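Local coordinates for Sodium/calcium exchanger membrane region domain-containing protein (PDB 4KPP) that probably exchanges protons for calcium ions across the membrane, as a member of the sodium/calcium exchanger family of transporters, at residues A[50-53]-A[54-57]; A[141-144]-A[145-149]; A[283-286]-A[287-291]; A[346-349]-A[350-354]; A[355-358]-A[359-363]. All coordinates share one frame; numbering follows the deposited sequence.

Contact 1: residues A[50-53]-A[54-57]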
loop_
_atom_site.group_PDB
_atom_site.type_symbol
_atom_site.label_atom_id
_atom_site.label_comp_id
_atom_site.label_asym_id
_atom_site.label_seq_id
_atom_site.Cartn_x
_atom_site.Cartn_y
_atom_site.Cartn_z
ATOM N N ILE A 50 7.765 -10.703 -6.926
ATOM C CA ILE A 50 6.600 -11.117 -6.154
ATOM C C ILE A 50 5.310 -10.871 -6.929
ATOM O O ILE A 50 4.432 -11.728 -6.969
ATOM C CB ILE A 50 6.550 -10.402 -4.785
ATOM C CG1 ILE A 50 7.579 -11.018 -3.837
ATOM C CG2 ILE A 50 5.163 -10.505 -4.171
ATOM C CD1 ILE A 50 7.679 -10.330 -2.499
ATOM N N SER A 51 5.210 -9.711 -7.569
ATOM C CA SER A 51 4.024 -9.386 -8.351
ATOM C C SER A 51 3.876 -10.321 -9.547
ATOM O O SER A 51 2.775 -10.784 -9.844
ATOM C CB SER A 51 4.055 -7.927 -8.804
ATOM O OG SER A 51 3.908 -7.065 -7.692
ATOM N N TRP A 52 4.989 -10.593 -10.224
ATOM C CA TRP A 52 5.012 -11.549 -11.327
ATOM C C TRP A 52 4.567 -12.922 -10.853
ATOM O O TRP A 52 3.836 -13.624 -11.553
ATOM C CB TRP A 52 6.415 -11.647 -11.928
ATOM C CG TRP A 52 6.798 -10.469 -12.759
ATOM C CD1 TRP A 52 5.973 -9.475 -13.200
ATOM C CD2 TRP A 52 8.105 -10.153 -13.251
ATOM N NE1 TRP A 52 6.685 -8.562 -13.939
ATOM C CE2 TRP A 52 7.996 -8.955 -13.986
ATOM C CE3 TRP A 52 9.358 -10.766 -13.145
ATOM C CZ2 TRP A 52 9.091 -8.359 -14.609
ATOM C CZ3 TRP A 52 10.442 -10.172 -13.766
ATOM C CH2 TRP A 52 10.302 -8.983 -14.488
ATOM N N ALA A 53 5.015 -13.297 -9.659
ATOM C CA ALA A 53 4.662 -14.581 -9.064
ATOM C C ALA A 53 3.185 -14.650 -8.677
ATOM O O ALA A 53 2.527 -15.669 -8.885
ATOM C CB ALA A 53 5.534 -14.853 -7.849
ATOM N N ALA A 54 2.674 -13.562 -8.110
ATOM C CA ALA A 54 1.287 -13.502 -7.657
ATOM C C ALA A 54 0.311 -13.514 -8.826
ATOM O O ALA A 54 -0.783 -14.059 -8.724
ATOM C CB ALA A 54 1.064 -12.270 -6.795
ATOM N N GLU A 55 0.716 -12.906 -9.937
ATOM C CA GLU A 55 -0.135 -12.811 -11.118
ATOM C C GLU A 55 -0.229 -14.141 -11.857
ATOM O O GLU A 55 -1.246 -14.443 -12.481
ATOM C CB GLU A 55 0.369 -11.712 -12.055
ATOM C CG GLU A 55 0.108 -10.305 -11.545
ATOM C CD GLU A 55 0.852 -9.245 -12.333
ATOM O OE1 GLU A 55 1.851 -9.586 -13.003
ATOM O OE2 GLU A 55 0.437 -8.068 -12.280
ATOM N N THR A 56 0.838 -14.928 -11.786
ATOM C CA THR A 56 0.850 -16.255 -12.381
ATOM C C THR A 56 -0.038 -17.189 -11.570
ATOM O O THR A 56 -0.831 -17.952 -12.126
ATOM C CB THR A 56 2.273 -16.827 -12.423
ATOM O OG1 THR A 56 3.125 -15.922 -13.131
ATOM C CG2 THR A 56 2.288 -18.178 -13.114
ATOM N N ALA A 57 0.099 -17.112 -10.249
ATOM C CA ALA A 57 -0.714 -17.906 -9.336
ATOM C C ALA A 57 -2.189 -17.540 -9.458
ATOM O O ALA A 57 -3.068 -18.388 -9.279
ATOM C CB ALA A 57 -0.232 -17.723 -7.898
#
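Within the long helix 32-60, just past the end of a predicted transmembrane span, T56 turns its hydroxyl back onto the carbonyl oxygen of W52, the familiar bond of a threonine to the backbone one turn earlier. T56 OG1 donates to W52 O at 2.9 Å, and T56 N reaches the same oxygen at 3.3 Å. The two donors come from opposite faces of the W52 carbonyl plane, so one acceptor is gripped twice by one residue. A chi1 of -56° swings OG1 away from the residue's own carbonyl and back toward the preceding turn. A valine in place of T56 would probably take the shorter of the two bonds from W52 O, leaving the longer one from the amide. The neighbouring turns are joined by A54 N to I50 O at 2.8 Å, E55 N to S51 O at 3.0 Å and A57 N to A53 O at 3.1 Å. Another flank carries E55, whose CG lies 3.2 Å from S51 O as the extended chain runs back along the helix. Its OE1 then sits at the edge of the W52 indole, near the ring plane and 4.1 Å from CD1, with the carboxylate turned 31° from the ring. Helix 193-199 covers this flank, V193 meeting W52 and P194 touching both E55 and T56, while L73 packs on I50 and A54. An oxygen near the plane at the C-H edge avoids the pi face and would probably be mildly favourable there, while the W52 carbonyl is met by two donors.

Contact 2: residues A[141-144]-A[145-149]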
loop_
_atom_site.group_PDB
_atom_site.type_symbol
_atom_site.label_atom_id
_atom_site.label_comp_id
_atom_site.label_asym_id
_atom_site.label_seq_id
_atom_site.Cartn_x
_atom_site.Cartn_y
_atom_site.Cartn_z
ATOM N N GLU A 141 -15.008 -2.252 -1.562
ATOM C CA GLU A 141 -13.886 -1.589 -0.906
ATOM C C GLU A 141 -14.293 -0.254 -0.289
ATOM O O GLU A 141 -13.751 0.142 0.737
ATOM C CB GLU A 141 -12.695 -1.402 -1.858
ATOM C CG GLU A 141 -12.975 -1.718 -3.312
ATOM C CD GLU A 141 -12.884 -3.201 -3.627
ATOM O OE1 GLU A 141 -11.866 -3.830 -3.265
ATOM O OE2 GLU A 141 -13.833 -3.736 -4.236
ATOM N N ILE A 142 -15.249 0.427 -0.915
ATOM C CA ILE A 142 -15.775 1.688 -0.391
ATOM C C ILE A 142 -16.361 1.503 1.008
ATOM O O ILE A 142 -16.102 2.298 1.915
ATOM C CB ILE A 142 -16.856 2.277 -1.322
ATOM C CG1 ILE A 142 -16.233 2.727 -2.644
ATOM C CG2 ILE A 142 -17.573 3.442 -0.652
ATOM C CD1 ILE A 142 -17.227 3.340 -3.612
ATOM N N PHE A 143 -17.143 0.443 1.171
ATOM C CA PHE A 143 -17.769 0.120 2.448
ATOM C C PHE A 143 -16.737 -0.090 3.551
ATOM O O PHE A 143 -16.854 0.472 4.642
ATOM C CB PHE A 143 -18.635 -1.132 2.297
ATOM C CG PHE A 143 -19.267 -1.596 3.577
ATOM C CD1 PHE A 143 -20.453 -1.037 4.020
ATOM C CD2 PHE A 143 -18.683 -2.604 4.328
ATOM C CE1 PHE A 143 -21.041 -1.467 5.198
ATOM C CE2 PHE A 143 -19.262 -3.037 5.501
ATOM C CZ PHE A 143 -20.443 -2.469 5.940
ATOM N N PHE A 144 -15.725 -0.902 3.264
ATOM C CA PHE A 144 -14.704 -1.208 4.257
ATOM C C PHE A 144 -13.775 -0.036 4.515
ATOM O O PHE A 144 -13.253 0.119 5.616
ATOM C CB PHE A 144 -13.917 -2.457 3.867
ATOM C CG PHE A 144 -14.617 -3.730 4.224
ATOM C CD1 PHE A 144 -14.578 -4.209 5.523
ATOM C CD2 PHE A 144 -15.333 -4.436 3.272
ATOM C CE1 PHE A 144 -15.230 -5.375 5.864
ATOM C CE2 PHE A 144 -15.986 -5.602 3.609
ATOM C CZ PHE A 144 -15.935 -6.070 4.905
ATOM N N LEU A 145 -13.580 0.792 3.495
ATOM C CA LEU A 145 -12.795 2.010 3.638
ATOM C C LEU A 145 -13.504 2.961 4.592
ATOM O O LEU A 145 -12.875 3.614 5.420
ATOM C CB LEU A 145 -12.605 2.674 2.277
ATOM C CG LEU A 145 -11.172 2.878 1.787
ATOM C CD1 LEU A 145 -10.251 1.802 2.336
ATOM C CD2 LEU A 145 -11.149 2.877 0.264
ATOM N N PHE A 146 -14.825 3.022 4.477
ATOM C CA PHE A 146 -15.626 3.886 5.331
ATOM C C PHE A 146 -15.588 3.421 6.786
ATOM O O PHE A 146 -15.441 4.231 7.694
ATOM C CB PHE A 146 -17.063 3.947 4.820
ATOM C CG PHE A 146 -17.884 5.042 5.438
ATOM C CD1 PHE A 146 -17.484 6.364 5.339
ATOM C CD2 PHE A 146 -19.069 4.751 6.101
ATOM C CE1 PHE A 146 -18.239 7.377 5.900
ATOM C CE2 PHE A 146 -19.831 5.761 6.664
ATOM C CZ PHE A 146 -19.415 7.076 6.563
ATOM N N LEU A 147 -15.710 2.114 7.004
ATOM C CA LEU A 147 -15.688 1.562 8.356
ATOM C C LEU A 147 -14.322 1.702 9.023
ATOM O O LEU A 147 -14.231 2.005 10.215
ATOM C CB LEU A 147 -16.109 0.090 8.355
ATOM C CG LEU A 147 -17.571 -0.221 8.036
ATOM C CD1 LEU A 147 -17.896 -1.654 8.430
ATOM C CD2 LEU A 147 -18.511 0.764 8.721
ATOM N N ALA A 148 -13.265 1.467 8.251
ATOM C CA ALA A 148 -11.903 1.593 8.755
ATOM C C ALA A 148 -11.603 3.040 9.129
ATOM O O ALA A 148 -10.955 3.309 10.141
ATOM C CB ALA A 148 -10.905 1.094 7.719
ATOM N N THR A 149 -12.083 3.966 8.305
ATOM C CA THR A 149 -11.843 5.386 8.528
ATOM C C THR A 149 -12.585 5.898 9.761
ATOM O O THR A 149 -12.018 6.628 10.572
ATOM C CB THR A 149 -12.234 6.216 7.296
ATOM O OG1 THR A 149 -11.425 5.816 6.184
ATOM C CG2 THR A 149 -12.026 7.694 7.556
#
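L147 lays its CD1 methyl against the outer part of the F143 ring, 3.5 Å from CE2 and 3.7 Å from CZ. The branch point comes in over one face: L147 CG stands 4.1 Å above the F143 ring plane, displaced toward the rim, which is apolar packing of an aliphatic group on the outer part of the ring face. With chi1 at 177°, the F143 ring points along the helix toward L147, one turn further on. Around the same ring F144 CD2 lies at the edge, in the plane, while F143 CD2 in turn stands over one face of the F144 ring, offset toward its rim. These groups project from helix 138-152, a predicted transmembrane helix of the exchanger family domain, whose regular i to i+4 bonding fixes their spacing: L147 N donates to F143 O at 3.1 Å and A148 N to F144 O at 3.0 Å. Two residues earlier L145 N reaches E141 O at 2.8 Å, and L145 CB lies 3.2 Å from that carbonyl oxygen. Further along, L145 O is held from opposite faces of its plane by T149 OG1, at 2.7 Å, and T149 N. Beyond the helix, L172, I175 and L179 of helix 163-182 pack on F144, and S385 and V389 of helix 379-393 meet F143. The buried carboxylate of E141 turns away from L145 and hydrogen-bonds through OE1 to Y176 OH.

Contact 3: residues A[283-286]-A[287-291]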
loop_
_atom_site.group_PDB
_atom_site.type_symbol
_atom_site.label_atom_id
_atom_site.label_comp_id
_atom_site.label_asym_id
_atom_site.label_seq_id
_atom_site.Cartn_x
_atom_site.Cartn_y
_atom_site.Cartn_z
ATOM N N VAL A 283 -7.080 -0.241 0.902
ATOM C CA VAL A 283 -7.837 -0.987 1.905
ATOM C C VAL A 283 -6.926 -1.740 2.877
ATOM O O VAL A 283 -7.055 -1.576 4.091
ATOM C CB VAL A 283 -8.850 -1.973 1.263
ATOM C CG1 VAL A 283 -9.587 -2.765 2.339
ATOM C CG2 VAL A 283 -9.836 -1.225 0.388
ATOM N N ASN A 284 -6.005 -2.553 2.361
ATOM C CA ASN A 284 -5.135 -3.324 3.255
ATOM C C ASN A 284 -4.176 -2.451 4.063
ATOM O O ASN A 284 -3.912 -2.726 5.236
ATOM C CB ASN A 284 -4.394 -4.467 2.532
ATOM C CG ASN A 284 -3.223 -3.988 1.691
ATOM O OD1 ASN A 284 -2.180 -3.601 2.218
ATOM N ND2 ASN A 284 -3.378 -4.048 0.374
ATOM N N GLN A 285 -3.671 -1.389 3.443
ATOM C CA GLN A 285 -2.748 -0.494 4.133
ATOM C C GLN A 285 -3.458 0.340 5.197
ATOM O O GLN A 285 -2.827 0.863 6.117
ATOM C CB GLN A 285 -1.991 0.390 3.137
ATOM C CG GLN A 285 -1.016 -0.401 2.272
ATOM C CD GLN A 285 -0.232 0.463 1.309
ATOM O OE1 GLN A 285 0.681 1.182 1.707
ATOM N NE2 GLN A 285 -0.580 0.388 0.029
ATOM N N TRP A 286 -4.777 0.440 5.076
ATOM C CA TRP A 286 -5.572 1.227 6.008
ATOM C C TRP A 286 -6.334 0.306 6.959
ATOM O O TRP A 286 -7.188 0.753 7.721
ATOM C CB TRP A 286 -6.521 2.147 5.232
ATOM C CG TRP A 286 -7.166 3.248 6.025
ATOM C CD1 TRP A 286 -8.488 3.593 6.010
ATOM C CD2 TRP A 286 -6.527 4.157 6.935
ATOM N NE1 TRP A 286 -8.712 4.653 6.852
ATOM C CE2 TRP A 286 -7.526 5.018 7.434
ATOM C CE3 TRP A 286 -5.211 4.325 7.379
ATOM C CZ2 TRP A 286 -7.251 6.029 8.352
ATOM C CZ3 TRP A 286 -4.941 5.330 8.293
ATOM C CH2 TRP A 286 -5.956 6.169 8.768
ATOM N N THR A 287 -6.008 -0.983 6.907
ATOM C CA THR A 287 -6.593 -1.979 7.805
ATOM C C THR A 287 -5.533 -2.938 8.350
ATOM O O THR A 287 -5.094 -2.802 9.492
ATOM C CB THR A 287 -7.718 -2.802 7.122
ATOM O OG1 THR A 287 -7.235 -3.373 5.898
ATOM C CG2 THR A 287 -8.933 -1.922 6.829
ATOM N N LEU A 288 -5.127 -3.898 7.521
ATOM C CA LEU A 288 -4.144 -4.909 7.912
ATOM C C LEU A 288 -2.822 -4.305 8.389
ATOM O O LEU A 288 -2.219 -4.794 9.347
ATOM C CB LEU A 288 -3.887 -5.885 6.757
ATOM C CG LEU A 288 -2.921 -7.036 7.059
ATOM C CD1 LEU A 288 -3.526 -8.021 8.057
ATOM C CD2 LEU A 288 -2.500 -7.749 5.783
ATOM N N LEU A 289 -2.379 -3.244 7.720
ATOM C CA LEU A 289 -1.114 -2.598 8.050
ATOM C C LEU A 289 -1.132 -2.032 9.466
ATOM O O LEU A 289 -0.177 -2.203 10.222
ATOM C CB LEU A 289 -0.810 -1.477 7.056
ATOM C CG LEU A 289 0.640 -1.308 6.587
ATOM C CD1 LEU A 289 0.924 0.143 6.212
ATOM C CD2 LEU A 289 1.654 -1.811 7.609
ATOM N N ILE A 290 -2.218 -1.349 9.816
ATOM C CA ILE A 290 -2.341 -0.758 11.142
ATOM C C ILE A 290 -2.321 -1.844 12.211
ATOM O O ILE A 290 -1.624 -1.725 13.215
ATOM C CB ILE A 290 -3.626 0.073 11.282
ATOM C CG1 ILE A 290 -3.810 0.982 10.065
ATOM C CG2 ILE A 290 -3.598 0.880 12.577
ATOM C CD1 ILE A 290 -5.050 1.851 10.122
ATOM N N GLY A 291 -3.088 -2.906 11.983
ATOM C CA GLY A 291 -3.101 -4.037 12.887
ATOM C C GLY A 291 -1.732 -4.675 13.016
ATOM O O GLY A 291 -1.313 -5.049 14.112
#
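V283 O is gripped by T287 OG1 at 2.6 Å and by W286 N at 3.2 Å, the two donors arriving from opposite faces of its carbonyl plane. This is a helix-to-helix junction buried in the membrane domain: helix 271-285 ends, W286 leaves helical geometry, and helix 288-299 begins immediately after T287. The hydroxyl stands 37° out of the V283 carbonyl plane, so its short bond does not follow a lone pair. It is aimed backward because OG1 occupies the crowded position between the backbone N and the carbonyl carbon (chi1 53°). T287 lies at the N-cap position of the following helix, yet its side chain is spent on the preceding one. Replacing T287 by a valine would probably leave V283 O with the W286 amide but without its shorter bond, loosening the tie across the junction. A second carbonyl spans the break: N284 O takes L289 N at 3.0 Å, nearly along the C=O axis, an i to i+5 bond that marks the wider turn here, and T287 N at 3.2 Å, which comes from well above the carbonyl plane. L289 CB lies 3.2 Å from Q285 O, and Q285 O also accepts from N108 ND2. The polar side chains bond to neighbouring helices and to the preceding turn: N284 OD1 to Y79 OH, Q285 NE2 to S281 OG and E255 OE2. On the other flank the I290 CD1 methyl approaches the six-membered part of the W286 indole obliquely, 3.7 Å from CE3 and 3.4 Å from W286 O.

Contact 4: residues A[346-349]-A[350-354]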
loop_
_atom_site.group_PDB
_atom_site.type_symbol
_atom_site.label_atom_id
_atom_site.label_comp_id
_atom_site.label_asym_id
_atom_site.label_seq_id
_atom_site.Cartn_x
_atom_site.Cartn_y
_atom_site.Cartn_z
ATOM N N LEU A 346 -3.185 18.369 -4.945
ATOM C CA LEU A 346 -2.888 19.658 -4.322
ATOM C C LEU A 346 -2.971 19.627 -2.796
ATOM O O LEU A 346 -2.046 20.063 -2.113
ATOM C CB LEU A 346 -3.806 20.753 -4.876
ATOM C CG LEU A 346 -3.653 21.062 -6.369
ATOM C CD1 LEU A 346 -4.603 22.174 -6.790
ATOM C CD2 LEU A 346 -2.211 21.420 -6.698
ATOM N N LEU A 347 -4.075 19.110 -2.268
ATOM C CA LEU A 347 -4.271 19.052 -0.822
ATOM C C LEU A 347 -3.185 18.234 -0.122
ATOM O O LEU A 347 -2.874 18.470 1.046
ATOM C CB LEU A 347 -5.659 18.503 -0.489
ATOM C CG LEU A 347 -6.824 19.454 -0.773
ATOM C CD1 LEU A 347 -8.161 18.765 -0.544
ATOM C CD2 LEU A 347 -6.710 20.702 0.087
ATOM N N PHE A 348 -2.610 17.278 -0.848
ATOM C CA PHE A 348 -1.513 16.473 -0.326
ATOM C C PHE A 348 -0.207 17.263 -0.283
ATOM O O PHE A 348 0.390 17.428 0.779
ATOM C CB PHE A 348 -1.326 15.202 -1.161
ATOM C CG PHE A 348 -0.100 14.413 -0.794
ATOM C CD1 PHE A 348 -0.107 13.566 0.304
ATOM C CD2 PHE A 348 1.065 14.523 -1.544
ATOM C CE1 PHE A 348 1.022 12.845 0.648
ATOM C CE2 PHE A 348 2.197 13.802 -1.207
ATOM C CZ PHE A 348 2.176 12.963 -0.109
ATOM N N ILE A 349 0.229 17.749 -1.442
ATOM C CA ILE A 349 1.522 18.425 -1.550
ATOM C C ILE A 349 1.588 19.743 -0.782
ATOM O O ILE A 349 2.660 20.156 -0.347
ATOM C CB ILE A 349 1.944 18.649 -3.025
ATOM C CG1 ILE A 349 0.837 19.361 -3.810
ATOM C CG2 ILE A 349 2.314 17.324 -3.680
ATOM C CD1 ILE A 349 1.020 20.863 -3.925
ATOM N N VAL A 350 0.444 20.401 -0.620
ATOM C CA VAL A 350 0.389 21.636 0.156
ATOM C C VAL A 350 0.804 21.376 1.601
ATOM O O VAL A 350 1.572 22.145 2.183
ATOM C CB VAL A 350 -1.016 22.284 0.107
ATOM C CG1 VAL A 350 -1.211 23.238 1.273
ATOM C CG2 VAL A 350 -1.222 23.007 -1.217
ATOM N N GLN A 351 0.314 20.274 2.164
ATOM C CA GLN A 351 0.638 19.896 3.535
ATOM C C GLN A 351 2.111 19.538 3.651
ATOM O O GLN A 351 2.744 19.769 4.683
ATOM C CB GLN A 351 -0.226 18.713 3.985
ATOM C CG GLN A 351 -0.116 18.379 5.471
ATOM C CD GLN A 351 0.896 17.283 5.763
ATOM O OE1 GLN A 351 0.942 16.260 5.075
ATOM N NE2 GLN A 351 1.711 17.494 6.789
ATOM N N LEU A 352 2.649 18.977 2.574
ATOM C CA LEU A 352 4.038 18.546 2.536
ATOM C C LEU A 352 4.979 19.731 2.325
ATOM O O LEU A 352 6.088 19.755 2.857
ATOM C CB LEU A 352 4.225 17.503 1.435
ATOM C CG LEU A 352 5.617 16.898 1.264
ATOM C CD1 LEU A 352 6.167 16.451 2.605
ATOM C CD2 LEU A 352 5.565 15.734 0.290
ATOM N N LEU A 353 4.526 20.718 1.557
ATOM C CA LEU A 353 5.339 21.897 1.264
ATOM C C LEU A 353 5.146 23.020 2.285
ATOM O O LEU A 353 5.867 24.019 2.264
ATOM C CB LEU A 353 5.060 22.407 -0.153
ATOM C CG LEU A 353 5.468 21.469 -1.292
ATOM C CD1 LEU A 353 5.156 22.098 -2.640
ATOM C CD2 LEU A 353 6.944 21.102 -1.196
ATOM N N PHE A 354 4.172 22.852 3.174
ATOM C CA PHE A 354 3.949 23.794 4.265
ATOM C C PHE A 354 3.818 23.038 5.584
ATOM O O PHE A 354 2.709 22.740 6.025
ATOM C CB PHE A 354 2.695 24.637 4.015
ATOM C CG PHE A 354 2.822 25.595 2.862
ATOM C CD1 PHE A 354 3.938 26.406 2.734
ATOM C CD2 PHE A 354 1.826 25.681 1.905
ATOM C CE1 PHE A 354 4.057 27.287 1.673
ATOM C CE2 PHE A 354 1.938 26.560 0.841
ATOM C CZ PHE A 354 3.055 27.364 0.725
#
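I349 sets its CD1 against the CG2 of V350 at 4.1 Å, an apolar touch in which the two side chains cross at about a right angle; a chi1 of 53° folds the longer branch over the backbone, bringing CD1 to 3.4 Å from V350 N. On another flank F348 and L352 lie alongside each other and point the same way, with ring atom CE2 4.2 Å from L352 CD2, a looser touch. Side chain against backbone, V350 CG2 lies 3.2 Å from L346 O, and L353 CG lies 3.2 Å from I349 O.

The backbone bonds follow the helical pattern: V350 N to L346 O at 2.9 Å, L353 N to I349 O at 2.7 Å, and L352 N to F348 O, which runs in the carbonyl plane at 3.3 Å. Outside this turn, Q351 OE1 bonds R109 NH2, the F348 ring meets that of W248 at about 85°, and L347 packs on I366, Y367 and L370 of helix 357-377. What results is the C-terminal end of helix 338-353 in the exchanger domain: F354 leaves helical geometry, and the chain turns into the following helix of a helical hairpin.

Contact 5: residues A[355-358]-A[359-363]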
loop_
_atom_site.group_PDB
_atom_site.type_symbol
_atom_site.label_atom_id
_atom_site.label_comp_id
_atom_site.label_asym_id
_atom_site.label_seq_id
_atom_site.Cartn_x
_atom_site.Cartn_y
_atom_site.Cartn_z
ATOM N N PRO A 355 4.958 22.727 6.219
ATOM C CA PRO A 355 4.969 21.944 7.460
ATOM C C PRO A 355 4.393 22.727 8.637
ATOM O O PRO A 355 4.293 23.953 8.566
ATOM C CB PRO A 355 6.460 21.673 7.681
ATOM C CG PRO A 355 7.147 22.833 7.029
ATOM C CD PRO A 355 6.308 23.178 5.831
ATOM N N GLY A 356 4.012 22.027 9.701
ATOM C CA GLY A 356 3.502 22.684 10.891
ATOM C C GLY A 356 2.187 22.126 11.403
ATOM O O GLY A 356 1.400 21.562 10.641
ATOM N N VAL A 357 1.949 22.292 12.701
ATOM C CA VAL A 357 0.737 21.790 13.342
ATOM C C VAL A 357 -0.504 22.507 12.816
ATOM O O VAL A 357 -1.568 21.904 12.684
ATOM C CB VAL A 357 0.793 21.965 14.873
ATOM C CG1 VAL A 357 -0.309 21.150 15.536
ATOM C CG2 VAL A 357 2.156 21.555 15.407
ATOM N N GLU A 358 -0.356 23.795 12.522
ATOM C CA GLU A 358 -1.454 24.605 12.014
ATOM C C GLU A 358 -1.990 24.039 10.705
ATOM O O GLU A 358 -3.201 23.920 10.522
ATOM C CB GLU A 358 -1.010 26.055 11.808
ATOM C CG GLU A 358 -0.420 26.727 13.044
ATOM C CD GLU A 358 1.074 26.488 13.197
ATOM O OE1 GLU A 358 1.647 25.711 12.405
ATOM O OE2 GLU A 358 1.680 27.083 14.112
ATOM N N VAL A 359 -1.080 23.687 9.802
ATOM C CA VAL A 359 -1.455 23.171 8.490
ATOM C C VAL A 359 -2.093 21.783 8.565
ATOM O O VAL A 359 -3.039 21.490 7.836
ATOM C CB VAL A 359 -0.252 23.159 7.530
ATOM C CG1 VAL A 359 -0.643 22.568 6.186
ATOM C CG2 VAL A 359 0.277 24.572 7.350
ATOM N N ARG A 360 -1.588 20.938 9.456
ATOM C CA ARG A 360 -2.150 19.603 9.639
ATOM C C ARG A 360 -3.621 19.684 10.038
ATOM O O ARG A 360 -4.451 18.921 9.538
ATOM C CB ARG A 360 -1.357 18.811 10.685
ATOM C CG ARG A 360 0.119 18.646 10.359
ATOM C CD ARG A 360 0.821 17.759 11.384
ATOM N NE ARG A 360 2.275 17.890 11.324
ATOM C CZ ARG A 360 3.015 18.462 12.269
ATOM N NH1 ARG A 360 2.443 18.948 13.361
ATOM N NH2 ARG A 360 4.332 18.538 12.128
ATOM N N TYR A 361 -3.943 20.615 10.929
ATOM C CA TYR A 361 -5.328 20.799 11.354
ATOM C C TYR A 361 -6.183 21.466 10.281
ATOM O O TYR A 361 -7.348 21.107 10.095
ATOM C CB TYR A 361 -5.401 21.586 12.665
ATOM C CG TYR A 361 -5.183 20.735 13.897
ATOM C CD1 TYR A 361 -6.214 19.970 14.427
ATOM C CD2 TYR A 361 -3.948 20.699 14.532
ATOM C CE1 TYR A 361 -6.022 19.191 15.555
ATOM C CE2 TYR A 361 -3.746 19.924 15.662
ATOM C CZ TYR A 361 -4.787 19.172 16.168
ATOM O OH TYR A 361 -4.590 18.399 17.289
ATOM N N ILE A 362 -5.602 22.430 9.572
ATOM C CA ILE A 362 -6.313 23.123 8.505
ATOM C C ILE A 362 -6.698 22.163 7.384
ATOM O O ILE A 362 -7.857 22.117 6.968
ATOM C CB ILE A 362 -5.486 24.299 7.934
ATOM C CG1 ILE A 362 -5.460 25.463 8.925
ATOM C CG2 ILE A 362 -6.064 24.766 6.606
ATOM C CD1 ILE A 362 -4.564 26.609 8.498
ATOM N N ILE A 363 -5.725 21.393 6.907
ATOM C CA ILE A 363 -5.962 20.430 5.837
ATOM C C ILE A 363 -6.907 19.317 6.293
ATOM O O ILE A 363 -7.741 18.849 5.519
ATOM C CB ILE A 363 -4.644 19.829 5.301
ATOM C CG1 ILE A 363 -3.700 20.940 4.840
ATOM C CG2 ILE A 363 -4.915 18.880 4.147
ATOM C CD1 ILE A 363 -4.253 21.779 3.715
#
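R360 N donates to G356 O at 3.3 Å, Y361 N to V357 O at 3.2 Å and I362 N to E358 O at 3.0 Å, the first turn of helix 357-377, while G356, at phi 130° and psi 154°, occupies its N-cap position. This is the start of the second helix of a hairpin with helix 338-353, placed at the protein surface. At those backbone angles a CB would be jammed against the carbonyl oxygen of P355, so glycine fits where a side chain would not. R360 doubles back over the opening turn. Its chain is extended from CG to NE, and one guanidinium face lies over the G356 carbonyl carbon, offset toward the rim; CG rests 3.2 Å from G356 O. At the far end NH1 reaches V357, 3.3 Å from both CA and CG2, so an apolar side chain lies next to the charged group. The charge finds its main partner outside this turn, in a salt bridge of NH1 with E315 OE1 on helix 311-331; E316 OE1 adds a long, weak ion pair to NE. E315 and L318 also touch Y361. The tyrosine runs side by side with V357, its ring standing beside rather than over the valine. V357 CG1 approaches the ring edge in the ring plane, 3.7 Å from CE2, and V357 O lies 3.2 Å from Y361 CD2.

Contacts 2 and 3 meet directly, their centres 11 Å apart: T149 OG1 and W286 NE1 lie 3.0 Å apart in a probable hydrogen bond, and L145 CD1 packs on V283 CG2 at 3.6 Å, joining the two exchanger-family halves of the chain. Contacts 4 and 5 also touch, across the hairpin of helices 338-353 and 357-377, where F354 O lies 3.3 Å from V359 CG2. Contact 1 stands apart, its centre 35 Å from that of contact 4 and 40 Å from that of contact 5. The bound calcium lies about 9 Å from the I142 side chain of contact 2 and about 13 Å from that of L347 in contact 4.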